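Long-range contacts in glutamine cyclotransferase (Porphyromonas gingivalis W83, PDB 6QQL), which probably catalyses the zinc-dependent cyclisation of N-terminal glutamine to pyroglutamate, as a type II glutaminyl cyclase: residues T100-L105 with A191-E196; G180-S185 with H253-K258. One frame throughout, in Å; residues are numbered along the deposited sequence.

How the contacts relate
Contact 1 lies at the central mixed sheet of the zinc-dependent exopeptidase-like (M28) fold, contact 2 in the helix layer packed on it, their centres about 14 Å apart. Along the chain their segments alternate: 100-105, 180-185, 191-196, 253-258. Contact 1 sits at the start of strand 102-108, where the loop leading into strand 197-202 meets it; contact 2 pairs helices 179-186 and 253-260. They touch mainly through Trp184, whose CH2 is 3.7 Å from Tyr193 CE1 in an edge-to-face ring pair and 3.9 Å from Leu104 CD2; Leu104 also packs on Val256. The loop after helix 179-186 thus joins helix layer to sheet, with contact 2 nearer the zinc site than contact 1.

Contact 1: residues T100-L105 with A191-E196; sequences TGRMLL and AGYKAE
The carbonyl oxygen of Arg102 receives the backbone N-H of Glu196, with Arg102 O and Glu196 N 2.7 Å apart and the N-H...O angle 158°. The donor lies nearly along the C=O axis, and CB of Ala195 sits beside the same oxygen. Further along the strand, Leu104 turns its CB toward this methyl, Leu104 CB to Ala195 CB being 3.9 Å. Tyr193 has CG anti to its backbone N (chi1 173°). The end of its side chain comes nearer the strand, Tyr193 OH lying 3.8 Å from Leu104 CD1, and the two side chains cross obliquely. That hydroxyl is hydrogen-bonded to OD2 of Asp159 on strand 157-163, the same oxygen that forms a salt bridge with Arg102 NE, while Arg102 NH2 bonds to the carbonyls of Arg96 and Ala99. CB of Arg102 rests 3.8 Å from Lys194 O. A water here lies 2.7 Å from Thr100 O and 3.0 Å from Glu196 OE1, and accepts a weak bond from Arg102 N. Lys194 NZ curls back toward Glu196 OE2 at 3.9 Å, a long salt bridge between two exposed side chains. A carboxylate shared by a guanidinium and a phenol, beside a small apolar cluster, would fix the Arg102 and Tyr193 ends and probably favour the charged form of Asp159.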
loop_
_atom_site.group_PDB
_atom_site.type_symbol
_atom_site.label_atom_id
_atom_site.label_comp_id
_atom_site.label_asym_id
_atom_site.label_seq_id
_atom_site.Cartn_x
_atom_site.Cartn_y
_atom_site.Cartn_z
ATOM N N THR A 100 13.459 -11.514 15.440
ATOM C CA THR A 100 13.485 -12.479 14.347
ATOM C C THR A 100 12.091 -12.672 13.764
ATOM O O THR A 100 11.938 -12.824 12.545
ATOM C CB THR A 100 14.054 -13.829 14.807
ATOM O OG1 THR A 100 13.589 -14.138 16.130
ATOM C CG2 THR A 100 15.564 -13.815 14.780
ATOM N N GLY A 101 11.063 -12.665 14.611
ATOM C CA GLY A 101 9.699 -12.743 14.112
ATOM C C GLY A 101 9.235 -11.351 13.750
ATOM O O GLY A 101 9.440 -10.402 14.518
ATOM N N ARG A 102 8.689 -11.205 12.537
ATOM C CA ARG A 102 8.364 -9.886 12.008
ATOM C C ARG A 102 7.056 -9.946 11.243
ATOM O O ARG A 102 6.774 -10.927 10.547
ATOM C CB ARG A 102 9.463 -9.318 11.073
ATOM C CG ARG A 102 10.885 -9.284 11.649
ATOM C CD ARG A 102 11.831 -8.293 10.909
ATOM N NE ARG A 102 11.585 -6.920 11.304
ATOM C CZ ARG A 102 11.870 -6.453 12.512
ATOM N NH1 ARG A 102 11.614 -5.195 12.820
ATOM N NH2 ARG A 102 12.389 -7.255 13.431
ATOM N N MET A 103 6.292 -8.850 11.333
ATOM C CA MET A 103 5.108 -8.616 10.512
ATOM C C MET A 103 5.414 -7.541 9.481
ATOM O O MET A 103 5.957 -6.488 9.833
ATOM C CB MET A 103 3.934 -8.144 11.358
ATOM C CG MET A 103 3.419 -9.167 12.306
ATOM S SD MET A 103 2.600 -10.487 11.432
ATOM C CE MET A 103 1.764 -9.590 10.107
ATOM N N LEU A 104 4.985 -7.760 8.234
ATOM C CA LEU A 104 5.284 -6.873 7.107
ATOM C C LEU A 104 4.030 -6.178 6.567
ATOM O O LEU A 104 3.026 -6.828 6.253
ATOM C CB LEU A 104 5.965 -7.646 5.968
ATOM C CG LEU A 104 6.204 -6.891 4.649
ATOM C CD1 LEU A 104 7.055 -5.655 4.853
ATOM C CD2 LEU A 104 6.812 -7.790 3.587
ATOM N N LEU A 105 4.110 -4.858 6.435
ATOM C CA LEU A 105 3.059 -4.030 5.853
ATOM C C LEU A 105 3.611 -3.292 4.637
ATOM O O LEU A 105 4.739 -2.794 4.659
ATOM C CB LEU A 105 2.525 -3.013 6.869
ATOM C CG LEU A 105 2.010 -3.601 8.179
ATOM C CD1 LEU A 105 1.516 -2.484 9.056
ATOM C CD2 LEU A 105 0.939 -4.660 7.964
ATOM N N ALA A 191 20.257 -8.780 5.132
ATOM C CA ALA A 191 20.605 -10.093 4.612
ATOM C C ALA A 191 19.679 -11.150 5.206
ATOM O O ALA A 191 19.473 -11.211 6.424
ATOM C CB ALA A 191 22.068 -10.415 4.918
ATOM N N GLY A 192 19.108 -11.973 4.333
ATOM C CA GLY A 192 18.171 -12.996 4.760
ATOM C C GLY A 192 16.927 -12.446 5.418
ATOM O O GLY A 192 16.436 -13.033 6.390
ATOM N N TYR A 193 16.403 -11.329 4.915
ATOM C CA TYR A 193 15.201 -10.760 5.509
ATOM C C TYR A 193 14.076 -11.785 5.496
ATOM O O TYR A 193 13.914 -12.524 4.523
ATOM C CB TYR A 193 14.768 -9.493 4.759
ATOM C CG TYR A 193 13.428 -8.968 5.246
ATOM C CD1 TYR A 193 12.236 -9.422 4.696
ATOM C CD2 TYR A 193 13.354 -8.058 6.274
ATOM C CE1 TYR A 193 11.018 -8.975 5.149
ATOM C CE2 TYR A 193 12.139 -7.605 6.735
ATOM C CZ TYR A 193 10.970 -8.059 6.168
ATOM O OH TYR A 193 9.747 -7.605 6.637
ATOM N N LYS A 194 13.300 -11.831 6.580
ATOM C CA LYS A 194 12.143 -12.718 6.607
ATOM C C LYS A 194 11.039 -12.091 7.452
ATOM O O LYS A 194 11.304 -11.347 8.403
ATOM C CB LYS A 194 12.469 -14.112 7.153
ATOM C CG LYS A 194 11.588 -15.192 6.519
ATOM C CD LYS A 194 10.490 -15.827 7.377
ATOM C CE LYS A 194 9.553 -16.629 6.442
ATOM N NZ LYS A 194 8.275 -17.091 7.061
ATOM N N ALA A 195 9.794 -12.376 7.089
ATOM C CA ALA A 195 8.668 -11.942 7.901
ATOM C C ALA A 195 7.654 -13.065 7.910
ATOM O O ALA A 195 7.586 -13.854 6.968
ATOM C CB ALA A 195 8.024 -10.641 7.395
ATOM N N GLU A 196 6.887 -13.161 8.994
ATOM C CA GLU A 196 5.953 -14.274 9.079
ATOM C C GLU A 196 4.796 -14.086 8.101
ATOM O O GLU A 196 4.345 -15.049 7.469
ATOM C CB GLU A 196 5.451 -14.431 10.515
ATOM C CG GLU A 196 6.511 -14.848 11.505
ATOM C CD GLU A 196 7.363 -15.991 11.000
ATOM O OE1 GLU A 196 8.604 -15.840 10.954
ATOM O OE2 GLU A 196 6.795 -17.044 10.638
HETATM O O HOH W 1 9.929 -13.167 10.831
#

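Contact 2: residues G180-S185 with H253-K258; sequences GSQYWS and HVPVIK
Pro255 lays its pyrrolidine ring against the serine-bearing side of helix 179-186, with CG and CB each meeting a different hydroxyl. Pro255 CG is 3.5 Å from Ser181 OG, and Pro255 CB is 3.5 Å from Ser185 OG, one helical turn on. The CG of Gln182 completes this surface, 4.0 Å from Pro255 CG, its side chain crossing the proline at about a right angle. No hydrogen bond joins 180-185 to 253-258: the serine oxygens meet the ring carbons in van der Waals contact and look elsewhere for polar partners. Ser181 OG bonds to Asp252 OD1, just ahead of the second helix; its side chain is about 11 Å from that of the zinc ligand Asp167. Ser185 OG, set between its backbone N and carbonyl carbon (chi1 59°), has the carbonyl oxygens of Ser181 and Gln182 and Asn259 OD1 as competing acceptors for its one proton; Asn259, farther along helix 253-260, would supply a bond between the helices. Farther toward the sheet, Val256 CG2 reaches the edge of the Trp184 indole, in its plane, 3.8 Å from CZ3, while Trp184 NE1 bonds to His189 ND1. The axes approach to 8.3 Å and run nearly parallel, at a crossing angle of -18°, a close spacing consistent with the small serine side chains facing Pro255. Trp184 also touches strand 85-95 and Val256 touches strand 264-268, so the pair forms part of the helix layer packed on the mixed sheet of the M28 zinc exopeptidase fold.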
loop_
_atom_site.group_PDB
_atom_site.type_symbol
_atom_site.label_atom_id
_atom_site.label_comp_id
_atom_site.label_asym_id
_atom_site.label_seq_id
_atom_site.Cartn_x
_atom_site.Cartn_y
_atom_site.Cartn_z
ATOM N N GLY A 180 9.606 -1.265 -7.746
ATOM C CA GLY A 180 10.158 -1.069 -6.419
ATOM C C GLY A 180 10.082 -2.337 -5.588
ATOM O O GLY A 180 11.074 -2.750 -4.973
ATOM N N SER A 181 8.920 -3.001 -5.584
ATOM C CA SER A 181 8.846 -4.246 -4.830
ATOM C C SER A 181 9.653 -5.345 -5.507
ATOM O O SER A 181 10.153 -6.255 -4.831
ATOM C CB SER A 181 7.398 -4.668 -4.620
ATOM O OG SER A 181 6.755 -4.893 -5.847
ATOM N N GLN A 182 9.840 -5.256 -6.822
ATOM C CA GLN A 182 10.753 -6.176 -7.484
ATOM C C GLN A 182 12.150 -6.005 -6.925
ATOM O O GLN A 182 12.734 -6.951 -6.385
ATOM C CB GLN A 182 10.729 -5.955 -8.993
ATOM C CG GLN A 182 9.547 -6.644 -9.635
ATOM C CD GLN A 182 9.732 -6.937 -11.109
ATOM O OE1 GLN A 182 9.094 -6.297 -11.945
ATOM N NE2 GLN A 182 10.586 -7.913 -11.441
ATOM N N TYR A 183 12.685 -4.779 -6.999
ATOM C CA TYR A 183 14.044 -4.542 -6.523
ATOM C C TYR A 183 14.194 -4.988 -5.075
ATOM O O TYR A 183 15.116 -5.732 -4.732
ATOM C CB TYR A 183 14.423 -3.066 -6.678
ATOM C CG TYR A 183 15.876 -2.821 -6.354
ATOM C CD1 TYR A 183 16.296 -2.540 -5.052
ATOM C CD2 TYR A 183 16.855 -2.936 -7.349
ATOM C CE1 TYR A 183 17.654 -2.347 -4.760
ATOM C CE2 TYR A 183 18.209 -2.737 -7.074
ATOM C CZ TYR A 183 18.605 -2.440 -5.780
ATOM O OH TYR A 183 19.945 -2.254 -5.493
ATOM N N TRP A 184 13.244 -4.605 -4.227
ATOM C CA TRP A 184 13.370 -4.918 -2.812
ATOM C C TRP A 184 13.267 -6.415 -2.554
ATOM O O TRP A 184 14.035 -6.956 -1.750
ATOM C CB TRP A 184 12.315 -4.166 -2.014
ATOM C CG TRP A 184 12.399 -4.449 -0.557
ATOM C CD1 TRP A 184 13.272 -3.896 0.332
ATOM C CD2 TRP A 184 11.570 -5.346 0.199
ATOM N NE1 TRP A 184 13.044 -4.396 1.596
ATOM C CE2 TRP A 184 12.003 -5.283 1.542
ATOM C CE3 TRP A 184 10.496 -6.186 -0.126
ATOM C CZ2 TRP A 184 11.401 -6.029 2.559
ATOM C CZ3 TRP A 184 9.899 -6.933 0.887
ATOM C CH2 TRP A 184 10.352 -6.844 2.212
ATOM N N SER A 185 12.327 -7.107 -3.214
ATOM C CA SER A 185 12.215 -8.546 -2.978
ATOM C C SER A 185 13.473 -9.286 -3.414
ATOM O O SER A 185 13.808 -10.315 -2.825
ATOM C CB SER A 185 11.001 -9.151 -3.683
ATOM O OG SER A 185 11.046 -8.960 -5.085
ATOM N N HIS A 253 2.608 -7.337 -3.804
ATOM C CA HIS A 253 2.728 -8.532 -2.977
ATOM C C HIS A 253 3.274 -9.707 -3.773
ATOM O O HIS A 253 4.020 -10.532 -3.223
ATOM C CB HIS A 253 1.382 -8.885 -2.334
ATOM C CG HIS A 253 0.314 -9.271 -3.311
ATOM N ND1 HIS A 253 -0.001 -8.508 -4.417
ATOM C CD2 HIS A 253 -0.542 -10.322 -3.323
ATOM C CE1 HIS A 253 -0.986 -9.087 -5.080
ATOM N NE2 HIS A 253 -1.333 -10.188 -4.437
ATOM N N VAL A 254 3.018 -9.748 -5.078
ATOM C CA VAL A 254 3.467 -10.892 -5.867
ATOM C C VAL A 254 4.983 -11.050 -5.847
ATOM O O VAL A 254 5.460 -12.138 -5.483
ATOM C CB VAL A 254 2.904 -10.816 -7.294
ATOM C CG1 VAL A 254 3.567 -11.899 -8.129
ATOM C CG2 VAL A 254 1.392 -10.952 -7.254
ATOM N N PRO A 255 5.791 -10.032 -6.192
ATOM C CA PRO A 255 7.258 -10.235 -6.129
ATOM C C PRO A 255 7.735 -10.693 -4.773
ATOM O O PRO A 255 8.657 -11.515 -4.707
ATOM C CB PRO A 255 7.837 -8.855 -6.477
ATOM C CG PRO A 255 6.731 -8.137 -7.179
ATOM C CD PRO A 255 5.445 -8.661 -6.617
ATOM N N VAL A 256 7.103 -10.221 -3.694
ATOM C CA VAL A 256 7.516 -10.602 -2.347
ATOM C C VAL A 256 7.279 -12.091 -2.106
ATOM O O VAL A 256 8.104 -12.780 -1.486
ATOM C CB VAL A 256 6.801 -9.717 -1.305
ATOM C CG1 VAL A 256 7.161 -10.131 0.111
ATOM C CG2 VAL A 256 7.194 -8.257 -1.511
ATOM N N ILE A 257 6.166 -12.621 -2.609
ATOM C CA ILE A 257 5.916 -14.045 -2.441
ATOM C C ILE A 257 6.922 -14.854 -3.243
ATOM O O ILE A 257 7.505 -15.817 -2.732
ATOM C CB ILE A 257 4.468 -14.375 -2.825
ATOM C CG1 ILE A 257 3.509 -13.652 -1.865
ATOM C CG2 ILE A 257 4.251 -15.883 -2.798
ATOM C CD1 ILE A 257 2.131 -13.370 -2.444
ATOM N N LYS A 258 7.175 -14.469 -4.495
ATOM C CA LYS A 258 8.096 -15.263 -5.304
ATOM C C LYS A 258 9.495 -15.240 -4.702
ATOM O O LYS A 258 10.026 -16.282 -4.309
ATOM C CB LYS A 258 8.110 -14.788 -6.769
ATOM C CG LYS A 258 6.779 -15.078 -7.559
ATOM C CD LYS A 258 6.387 -16.588 -7.615
ATOM C CE LYS A 258 4.921 -16.838 -8.009
ATOM N NZ LYS A 258 4.736 -18.251 -8.481
#